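PDB 3HUR: alanine racemase from Oenococcus oeni PSU-1, which is an enzyme of the alanine racemase family, with an N-terminal TIM-barrel domain joined to a C-terminal domain rich in beta strands. Local coordinates for residues E25-W29 with P242-L247; T30-Y36 with F220-P225; A52-Q56 with A78-L82. The contacts are given in a common frame with arbitrary orientation. Numbering follows the deposited sequence.

Contact 1: residues E25-W29 with P242-L247; sequences EIREW and PPNLHL
Trp29, Leu245 and Glu25 contribute most of the 377 Å² buried where one flank of an alpha helix meets a loop. Residues 25-29 are helical, with Trp29 N hydrogen-bonded to Glu25 O at 2.9 Å, so Glu25 and Trp29 lie one turn apart and both direct their CA-to-CB bonds at the loop. Residues 242-247 begin with a type I beta turn from Pro242 to Leu245, closed by the hydrogen bond Leu245 N to Pro242 O at 3.0 Å, then continue extended. The two segments run in opposite senses: the CA atoms of Trp29 and Leu245, and those of Glu25 and Leu247, are each 7.1 Å apart.

The Trp29 indole (chi1 t, chi2 -107°) turns one face to Leu245 (chi1 t, chi2 p). Leu245 CB sits 3.8 Å from the centroid of the Trp29 six-membered ring, 6° off the normal, a CH-pi contact, and Leu245 CD1 is 3.5 Å from Trp29 CD2. Asn244 CB meets the ring edge at Trp29 CZ3 (3.6 Å), and Pro242 CB approaches Trp29 CZ2 (3.5 Å). Leu245 CD1 also reaches Ile26 CD1 at 4.0 Å. Glu25 (chi1 and chi2 m) packs by its aliphatic part, with Glu25 CB 4.2 Å from Leu247 CD2, while Glu25 OE1 comes within 3.6 Å of His246 N.

Trp29 NE1 hydrogen-bonds to Ile210 O and its ring stacks with His213. The first helix of the barrel domain, 16-30, packs against helix 206-211, touched by Ile26 and Pro242, and against the link from the barrel to strand 251-263 of the C-terminal part.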
loop_
_atom_site.group_PDB
_atom_site.type_symbol
_atom_site.label_atom_id
_atom_site.label_comp_id
_atom_site.label_asym_id
_atom_site.label_seq_id
_atom_site.Cartn_x
_atom_site.Cartn_y
_atom_site.Cartn_z
ATOM N N GLU A 25 19.570 -17.211 -29.139
ATOM C CA GLU A 25 18.736 -18.416 -29.058
ATOM C C GLU A 25 17.517 -18.300 -29.883
ATOM O O GLU A 25 17.145 -19.239 -30.587
ATOM C CB GLU A 25 18.242 -18.692 -27.644
ATOM C CG GLU A 25 19.270 -19.291 -26.741
ATOM C CD GLU A 25 19.520 -20.736 -27.038
ATOM O OE1 GLU A 25 18.554 -21.550 -27.004
ATOM O OE2 GLU A 25 20.697 -21.043 -27.277
ATOM N N ILE A 26 16.859 -17.160 -29.757
ATOM C CA ILE A 26 15.578 -17.004 -30.393
ATOM C C ILE A 26 15.742 -16.812 -31.914
ATOM O O ILE A 26 14.781 -16.992 -32.678
ATOM C CB ILE A 26 14.742 -15.888 -29.733
ATOM C CG1 ILE A 26 13.265 -16.105 -30.025
ATOM C CG2 ILE A 26 15.168 -14.509 -30.214
ATOM C CD1 ILE A 26 12.676 -17.354 -29.389
ATOM N N ARG A 27 16.948 -16.428 -32.336
ATOM C CA ARG A 27 17.310 -16.398 -33.755
ATOM C C ARG A 27 17.316 -17.845 -34.292
ATOM O O ARG A 27 16.717 -18.129 -35.308
ATOM C CB ARG A 27 18.684 -15.766 -33.976
ATOM C CG ARG A 27 18.947 -15.339 -35.419
ATOM C CD ARG A 27 20.396 -14.875 -35.638
ATOM N NE ARG A 27 20.440 -13.703 -36.517
ATOM C CZ ARG A 27 20.618 -12.441 -36.120
ATOM N NH1 ARG A 27 20.800 -12.144 -34.836
ATOM N NH2 ARG A 27 20.625 -11.461 -37.018
ATOM N N GLU A 28 17.994 -18.735 -33.572
ATOM C CA GLU A 28 18.121 -20.121 -33.978
ATOM C C GLU A 28 16.799 -20.839 -33.869
ATOM O O GLU A 28 16.570 -21.781 -34.596
ATOM C CB GLU A 28 19.153 -20.881 -33.118
ATOM C CG GLU A 28 20.576 -20.326 -33.179
ATOM C CD GLU A 28 21.484 -20.874 -32.047
ATOM O OE1 GLU A 28 21.422 -22.111 -31.792
ATOM O OE2 GLU A 28 22.259 -20.076 -31.431
ATOM N N TRP A 29 15.944 -20.415 -32.955
ATOM C CA TRP A 29 14.696 -21.104 -32.685
ATOM C C TRP A 29 13.713 -20.850 -33.810
ATOM O O TRP A 29 12.819 -21.671 -34.072
ATOM C CB TRP A 29 14.125 -20.566 -31.382
ATOM C CG TRP A 29 12.841 -21.185 -30.864
ATOM C CD1 TRP A 29 11.597 -20.618 -30.876
ATOM C CD2 TRP A 29 12.703 -22.443 -30.188
ATOM N NE1 TRP A 29 10.689 -21.456 -30.260
ATOM C CE2 TRP A 29 11.347 -22.582 -29.832
ATOM C CE3 TRP A 29 13.597 -23.481 -29.869
ATOM C CZ2 TRP A 29 10.854 -23.728 -29.176
ATOM C CZ3 TRP A 29 13.105 -24.619 -29.193
ATOM C CH2 TRP A 29 11.748 -24.727 -28.866
ATOM N N PRO A 242 8.759 -23.525 -23.977
ATOM C CA PRO A 242 9.207 -24.774 -24.547
ATOM C C PRO A 242 10.505 -25.257 -23.922
ATOM O O PRO A 242 11.472 -24.499 -23.890
ATOM C CB PRO A 242 9.416 -24.432 -26.028
ATOM C CG PRO A 242 8.812 -23.084 -26.230
ATOM C CD PRO A 242 8.155 -22.661 -24.992
ATOM N N PRO A 243 10.541 -26.514 -23.441
ATOM C CA PRO A 243 11.749 -27.055 -22.798
ATOM C C PRO A 243 13.026 -26.927 -23.642
ATOM O O PRO A 243 14.123 -26.775 -23.078
ATOM C CB PRO A 243 11.417 -28.534 -22.602
ATOM C CG PRO A 243 9.951 -28.622 -22.612
ATOM C CD PRO A 243 9.439 -27.497 -23.459
ATOM N N ASN A 244 12.901 -27.007 -24.971
ATOM C CA ASN A 244 14.086 -26.955 -25.845
ATOM C C ASN A 244 14.657 -25.568 -26.050
ATOM O O ASN A 244 15.770 -25.445 -26.538
ATOM C CB ASN A 244 13.780 -27.528 -27.230
ATOM C CG ASN A 244 13.442 -28.991 -27.187
ATOM O OD1 ASN A 244 14.196 -29.798 -26.648
ATOM N ND2 ASN A 244 12.296 -29.346 -27.773
ATOM N N LEU A 245 13.877 -24.533 -25.751
ATOM C CA LEU A 245 14.353 -23.158 -25.854
ATOM C C LEU A 245 14.922 -22.786 -24.507
ATOM O O LEU A 245 14.248 -22.924 -23.481
ATOM C CB LEU A 245 13.201 -22.237 -26.167
ATOM C CG LEU A 245 13.536 -20.771 -26.365
ATOM C CD1 LEU A 245 14.282 -20.592 -27.667
ATOM C CD2 LEU A 245 12.245 -19.996 -26.364
ATOM N N HIS A 246 16.156 -22.310 -24.488
ATOM C CA HIS A 246 16.803 -22.038 -23.206
ATOM C C HIS A 246 17.087 -20.566 -23.026
ATOM O O HIS A 246 18.225 -20.111 -23.112
ATOM C CB HIS A 246 18.063 -22.898 -23.056
ATOM C CG HIS A 246 17.803 -24.357 -23.271
ATOM N ND1 HIS A 246 18.625 -25.163 -24.039
ATOM C CD2 HIS A 246 16.783 -25.146 -22.850
ATOM C CE1 HIS A 246 18.130 -26.390 -24.065
ATOM N NE2 HIS A 246 17.015 -26.407 -23.350
ATOM N N LEU A 247 16.024 -19.824 -22.785
ATOM C CA LEU A 247 16.169 -18.426 -22.465
ATOM C C LEU A 247 16.730 -18.324 -21.046
ATOM O O LEU A 247 16.325 -19.054 -20.157
ATOM C CB LEU A 247 14.836 -17.687 -22.621
ATOM C CG LEU A 247 14.407 -17.480 -24.096
ATOM C CD1 LEU A 247 13.177 -16.561 -24.245
ATOM C CD2 LEU A 247 15.544 -16.944 -24.968
#

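Contact 2: residues T30-Y36 with F220-P225; sequences TKAKKVY and FAAIRP
Four backbone hydrogen bonds join residues 30-36 to residues 220-225. Ala221 O accepts from both Lys34 N (3.0 Å, 172°) and Lys33 N (3.2 Å, 142°); further along, Ile223 N donates to Lys34 O (3.3 Å) and Tyr36 N to Ile223 O (2.9 Å, 167°). This is parallel pairing, with bridges Lys34-Ala222 (CA-CA 4.6 Å) and Val35-Ile223 (CA-CA 5.2 Å). CA-H...O contacts supplement it: Ala32 CA to Phe220 O 3.3 Å, Ala222 CA to Lys34 O 3.5 Å, Arg224 CA to Tyr36 O 3.2 Å. Lys31, just past the helix, has positive phi (43°) as the chain turns toward the strand.

On the face with Val35 and Ile223, Val35 CG2 (chi1 t) lies 3.8 Å from Ile223 CG1 (chi1 p, chi2 t), Val35 CG1 3.9 Å from Pro225 CG, and Ala32 CB 3.9 Å from Ile223 CG2; helix 16-30 packs here through Leu23, Ile26 and Arg27. Beside Lys34 and Ala222, the Tyr36 ring (chi1 m) receives Ala222 CB over its face, 4.0 Å from the centroid, and meets Phe160. Thr30 CB touches Phe220 CD1 at 3.7 Å.

Strand 34-38 also hydrogen-bonds to Asp62 beside strand 63-66. Because main-chain atoms supply all four hydrogen bonds, the parallel register between the first and last strands of the TIM barrel rests on backbone geometry, with apolar side chains filling the helix-facing side.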
loop_
_atom_site.group_PDB
_atom_site.type_symbol
_atom_site.label_atom_id
_atom_site.label_comp_id
_atom_site.label_asym_id
_atom_site.label_seq_id
_atom_site.Cartn_x
_atom_site.Cartn_y
_atom_site.Cartn_z
ATOM N N THR A 30 13.857 -19.697 -34.443
ATOM C CA THR A 30 12.909 -19.253 -35.459
ATOM C C THR A 30 13.560 -19.224 -36.856
ATOM O O THR A 30 12.928 -18.839 -37.835
ATOM C CB THR A 30 12.317 -17.854 -35.085
ATOM O OG1 THR A 30 13.309 -16.826 -35.237
ATOM C CG2 THR A 30 11.791 -17.852 -33.647
ATOM N N LYS A 31 14.822 -19.641 -36.936
ATOM C CA LYS A 31 15.627 -19.486 -38.137
ATOM C C LYS A 31 15.444 -18.107 -38.757
ATOM O O LYS A 31 15.047 -17.968 -39.903
ATOM C CB LYS A 31 15.284 -20.612 -39.135
ATOM C CG LYS A 31 16.316 -21.740 -39.184
ATOM C CD LYS A 31 16.224 -22.763 -38.028
ATOM C CE LYS A 31 17.267 -23.945 -38.246
ATOM N NZ LYS A 31 17.727 -24.672 -36.992
ATOM N N ALA A 32 15.744 -17.070 -37.997
ATOM C CA ALA A 32 15.453 -15.717 -38.422
ATOM C C ALA A 32 16.652 -15.134 -39.127
ATOM O O ALA A 32 17.786 -15.519 -38.848
ATOM C CB ALA A 32 15.108 -14.896 -37.242
ATOM N N LYS A 33 16.406 -14.193 -40.035
ATOM C CA LYS A 33 17.496 -13.594 -40.802
ATOM C C LYS A 33 17.934 -12.333 -40.089
ATOM O O LYS A 33 19.078 -12.210 -39.682
ATOM C CB LYS A 33 17.078 -13.317 -42.274
ATOM C CG LYS A 33 16.990 -14.630 -43.184
ATOM C CD LYS A 33 18.141 -15.693 -42.846
ATOM C CE LYS A 33 18.303 -16.836 -43.899
ATOM N NZ LYS A 33 16.992 -17.492 -44.275
ATOM N N LYS A 34 16.983 -11.430 -39.908
ATOM C CA LYS A 34 17.184 -10.213 -39.194
ATOM C C LYS A 34 16.566 -10.317 -37.781
ATOM O O LYS A 34 15.547 -10.950 -37.599
ATOM C CB LYS A 34 16.508 -9.112 -39.989
ATOM C CG LYS A 34 17.084 -8.904 -41.404
ATOM C CD LYS A 34 17.978 -7.657 -41.452
ATOM C CE LYS A 34 18.841 -7.533 -42.738
ATOM N NZ LYS A 34 20.221 -7.002 -42.369
ATOM N N VAL A 35 17.210 -9.727 -36.772
ATOM C CA VAL A 35 16.620 -9.590 -35.427
ATOM C C VAL A 35 16.588 -8.117 -35.054
ATOM O O VAL A 35 17.628 -7.479 -35.060
ATOM C CB VAL A 35 17.389 -10.367 -34.376
ATOM C CG1 VAL A 35 16.881 -10.032 -32.970
ATOM C CG2 VAL A 35 17.254 -11.814 -34.639
ATOM N N TYR A 36 15.379 -7.606 -34.818
ATOM C CA TYR A 36 15.105 -6.269 -34.333
ATOM C C TYR A 36 14.768 -6.325 -32.836
ATOM O O TYR A 36 13.703 -6.829 -32.456
ATOM C CB TYR A 36 13.886 -5.691 -35.036
ATOM C CG TYR A 36 13.966 -5.625 -36.535
ATOM C CD1 TYR A 36 12.840 -5.328 -37.285
ATOM C CD2 TYR A 36 15.163 -5.850 -37.214
ATOM C CE1 TYR A 36 12.896 -5.257 -38.647
ATOM C CE2 TYR A 36 15.219 -5.779 -38.573
ATOM C CZ TYR A 36 14.085 -5.491 -39.285
ATOM O OH TYR A 36 14.164 -5.403 -40.646
ATOM N N PHE A 220 9.551 -15.497 -40.378
ATOM C CA PHE A 220 10.518 -15.091 -39.400
ATOM C C PHE A 220 11.630 -14.311 -40.067
ATOM O O PHE A 220 12.733 -14.169 -39.540
ATOM C CB PHE A 220 10.970 -16.327 -38.657
ATOM C CG PHE A 220 9.846 -16.961 -37.901
ATOM C CD1 PHE A 220 9.382 -16.375 -36.724
ATOM C CD2 PHE A 220 9.188 -18.069 -38.407
ATOM C CE1 PHE A 220 8.315 -16.908 -36.029
ATOM C CE2 PHE A 220 8.120 -18.624 -37.720
ATOM C CZ PHE A 220 7.682 -18.038 -36.515
ATOM N N ALA A 221 11.301 -13.733 -41.213
ATOM C CA ALA A 221 12.286 -12.955 -41.948
ATOM C C ALA A 221 12.976 -11.962 -40.971
ATOM O O ALA A 221 14.202 -12.003 -40.800
ATOM C CB ALA A 221 11.622 -12.231 -43.129
ATOM N N ALA A 222 12.162 -11.114 -40.331
ATOM C CA ALA A 222 12.615 -10.173 -39.299
ATOM C C ALA A 222 11.731 -10.321 -38.068
ATOM O O ALA A 222 10.546 -9.904 -38.065
ATOM C CB ALA A 222 12.555 -8.747 -39.791
ATOM N N ILE A 223 12.320 -10.922 -37.037
ATOM C CA ILE A 223 11.672 -11.048 -35.746
ATOM C C ILE A 223 11.920 -9.815 -34.850
ATOM O O ILE A 223 12.878 -9.074 -35.046
ATOM C CB ILE A 223 12.065 -12.348 -35.045
ATOM C CG1 ILE A 223 13.542 -12.387 -34.650
ATOM C CG2 ILE A 223 11.714 -13.543 -35.933
ATOM C CD1 ILE A 223 13.892 -13.618 -33.725
ATOM N N ARG A 224 10.999 -9.603 -33.908
ATOM C CA ARG A 224 10.944 -8.414 -33.048
ATOM C C ARG A 224 10.848 -8.773 -31.577
ATOM O O ARG A 224 9.878 -8.453 -30.929
ATOM C CB ARG A 224 9.732 -7.591 -33.428
ATOM C CG ARG A 224 9.952 -6.814 -34.671
ATOM C CD ARG A 224 8.784 -5.864 -34.879
ATOM N NE ARG A 224 7.914 -6.594 -35.765
ATOM C CZ ARG A 224 6.619 -6.805 -35.638
ATOM N NH1 ARG A 224 5.870 -6.259 -34.709
ATOM N NH2 ARG A 224 6.080 -7.557 -36.552
ATOM N N PRO A 225 11.844 -9.472 -31.042
ATOM C CA PRO A 225 11.790 -9.861 -29.636
ATOM C C PRO A 225 11.907 -8.669 -28.697
ATOM O O PRO A 225 12.806 -7.869 -28.843
ATOM C CB PRO A 225 12.993 -10.766 -29.489
ATOM C CG PRO A 225 13.857 -10.412 -30.584
ATOM C CD PRO A 225 13.021 -10.035 -31.697
#

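Contact 3: residues A52-Q56 with A78-L82; sequences AKAFQ and ADLTL
Residues 52-56 form a turn of helix, with Gln56 N hydrogen-bonded to Ala52 O at 2.9 Å; residues 78-82 are the irregular link that follows helix 69-77. The CA atoms of Lys53 and Leu80 are 6.6 Å apart, those of Gln56 and Leu82 6.9 Å, so both segments advance in the same sense.

Ala78, the first residue to leave helical angles, offers its carbonyl to the amine of Lys53 (chi1 m, chi2 and chi3 t, chi4 m): the hydrogen bond Lys53 NZ to Ala78 O is 3.0 Å. Asp79 follows with positive phi (74°), as C-prime residue of the Schellman motif in which Leu80 N hydrogen-bonds to Leu75 O and Asp79 N to Arg76 O. Leu80 then turns its side chain in, placing Leu80 CD2 3.3 Å from Ala52 CB, over a floor completed by Leu64 and Leu75. At Thr81 the polar bonds converge on Gln56 OE1, presented by an extended side chain (chi1 and chi2 t): Thr81 N donates to it at a very short 2.5 Å, and Thr81 OG1 adds a weak bond at 2.9 Å. Leu82 N also donates to Gln56 OE1 (3.1 Å).

From helix 69-77 itself, Arg76 NH1 hydrogen-bonds to Leu80 O and Leu82 O. The arrangement is a Schellman-terminated helix whose exit loop, leading into strand 84-86, is held by the preceding helix of an alpha/beta barrel.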
loop_
_atom_site.group_PDB
_atom_site.type_symbol
_atom_site.label_atom_id
_atom_site.label_comp_id
_atom_site.label_asym_id
_atom_site.label_seq_id
_atom_site.Cartn_x
_atom_site.Cartn_y
_atom_site.Cartn_z
ATOM N N ALA A 52 21.337 -2.132 -25.740
ATOM C CA ALA A 52 21.633 -1.816 -27.126
ATOM C C ALA A 52 23.118 -1.929 -27.480
ATOM O O ALA A 52 23.449 -2.539 -28.486
ATOM C CB ALA A 52 21.134 -0.484 -27.474
ATOM N N LYS A 53 24.007 -1.354 -26.683
ATOM C CA LYS A 53 25.428 -1.491 -26.922
ATOM C C LYS A 53 25.845 -2.955 -26.915
ATOM O O LYS A 53 26.640 -3.364 -27.738
ATOM C CB LYS A 53 26.251 -0.784 -25.856
ATOM C CG LYS A 53 26.274 0.701 -25.958
ATOM C CD LYS A 53 27.069 1.254 -24.786
ATOM C CE LYS A 53 27.249 2.763 -24.867
ATOM N NZ LYS A 53 28.311 3.157 -25.863
ATOM N N ALA A 54 25.365 -3.733 -25.958
ATOM C CA ALA A 54 25.675 -5.158 -25.955
ATOM C C ALA A 54 25.186 -5.828 -27.265
ATOM O O ALA A 54 25.845 -6.712 -27.787
ATOM C CB ALA A 54 25.060 -5.837 -24.772
ATOM N N PHE A 55 24.044 -5.416 -27.795
ATOM C CA PHE A 55 23.572 -6.069 -28.997
ATOM C C PHE A 55 24.369 -5.643 -30.240
ATOM O O PHE A 55 24.496 -6.449 -31.167
ATOM C CB PHE A 55 22.086 -5.808 -29.248
ATOM C CG PHE A 55 21.175 -6.263 -28.148
ATOM C CD1 PHE A 55 21.482 -7.323 -27.362
ATOM C CD2 PHE A 55 19.989 -5.598 -27.913
ATOM C CE1 PHE A 55 20.614 -7.720 -26.366
ATOM C CE2 PHE A 55 19.134 -5.990 -26.935
ATOM C CZ PHE A 55 19.443 -7.038 -26.153
ATOM N N GLN A 56 24.850 -4.390 -30.275
ATOM C CA GLN A 56 25.638 -3.865 -31.430
ATOM C C GLN A 56 27.010 -4.537 -31.510
ATOM O O GLN A 56 27.492 -4.869 -32.576
ATOM C CB GLN A 56 25.839 -2.345 -31.342
ATOM C CG GLN A 56 26.355 -1.716 -32.621
ATOM C CD GLN A 56 26.395 -0.183 -32.579
ATOM O OE1 GLN A 56 25.481 0.488 -33.051
ATOM N NE2 GLN A 56 27.450 0.369 -32.011
ATOM N N ALA A 78 24.645 8.024 -27.596
ATOM C CA ALA A 78 25.496 7.014 -26.932
ATOM C C ALA A 78 26.307 6.192 -27.908
ATOM O O ALA A 78 26.902 5.183 -27.512
ATOM C CB ALA A 78 24.679 6.130 -26.060
ATOM N N ASP A 79 26.304 6.618 -29.182
ATOM C CA ASP A 79 27.108 6.038 -30.291
ATOM C C ASP A 79 26.591 4.709 -30.784
ATOM O O ASP A 79 27.332 3.906 -31.346
ATOM C CB ASP A 79 28.604 5.928 -29.943
ATOM C CG ASP A 79 29.268 7.293 -29.743
ATOM O OD1 ASP A 79 28.925 8.281 -30.460
ATOM O OD2 ASP A 79 30.151 7.376 -28.856
ATOM N N LEU A 80 25.304 4.470 -30.608
ATOM C CA LEU A 80 24.678 3.350 -31.294
ATOM C C LEU A 80 24.467 3.712 -32.754
ATOM O O LEU A 80 23.965 4.813 -33.057
ATOM C CB LEU A 80 23.373 2.988 -30.597
ATOM C CG LEU A 80 23.819 2.221 -29.360
ATOM C CD1 LEU A 80 23.344 2.895 -28.082
ATOM C CD2 LEU A 80 23.463 0.749 -29.494
ATOM N N THR A 81 24.868 2.805 -33.647
ATOM C CA THR A 81 24.851 3.091 -35.079
ATOM C C THR A 81 23.860 2.246 -35.844
ATOM O O THR A 81 23.550 2.568 -36.996
ATOM C CB THR A 81 26.239 2.886 -35.714
ATOM O OG1 THR A 81 26.742 1.593 -35.360
ATOM C CG2 THR A 81 27.210 3.963 -35.222
ATOM N N LEU A 82 23.365 1.174 -35.230
ATOM C CA LEU A 82 22.342 0.359 -35.855
ATOM C C LEU A 82 21.165 1.210 -36.199
ATOM O O LEU A 82 20.956 2.285 -35.621
ATOM C CB LEU A 82 21.864 -0.740 -34.944
ATOM C CG LEU A 82 22.910 -1.778 -34.572
ATOM C CD1 LEU A 82 22.331 -2.728 -33.568
ATOM C CD2 LEU A 82 23.388 -2.511 -35.784
#

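How the contacts relate
All three contacts are partly buried, and their centres each lie about 16 Å from the centre of the chain. Contact 2, the largest and richest in buried residues, is built on backbone hydrogen bonds, with apolar side chains packed on one face; contact 1 is chiefly apolar and aromatic; contact 3 depends on the polar ends of Lys53 and Gln56 reaching loop backbone. Contacts 1 and 2 touch, since helix 16-30 runs into strand 34-38: Arg27 O meets Ala32 N at 3.0 Å, and Arg27 NH2 meets Lys33 O at 3.2 Å, both probable hydrogen bonds. Contact 3 stands apart, its nearest atoms about 7 Å from contact 2, and joins elements close in sequence.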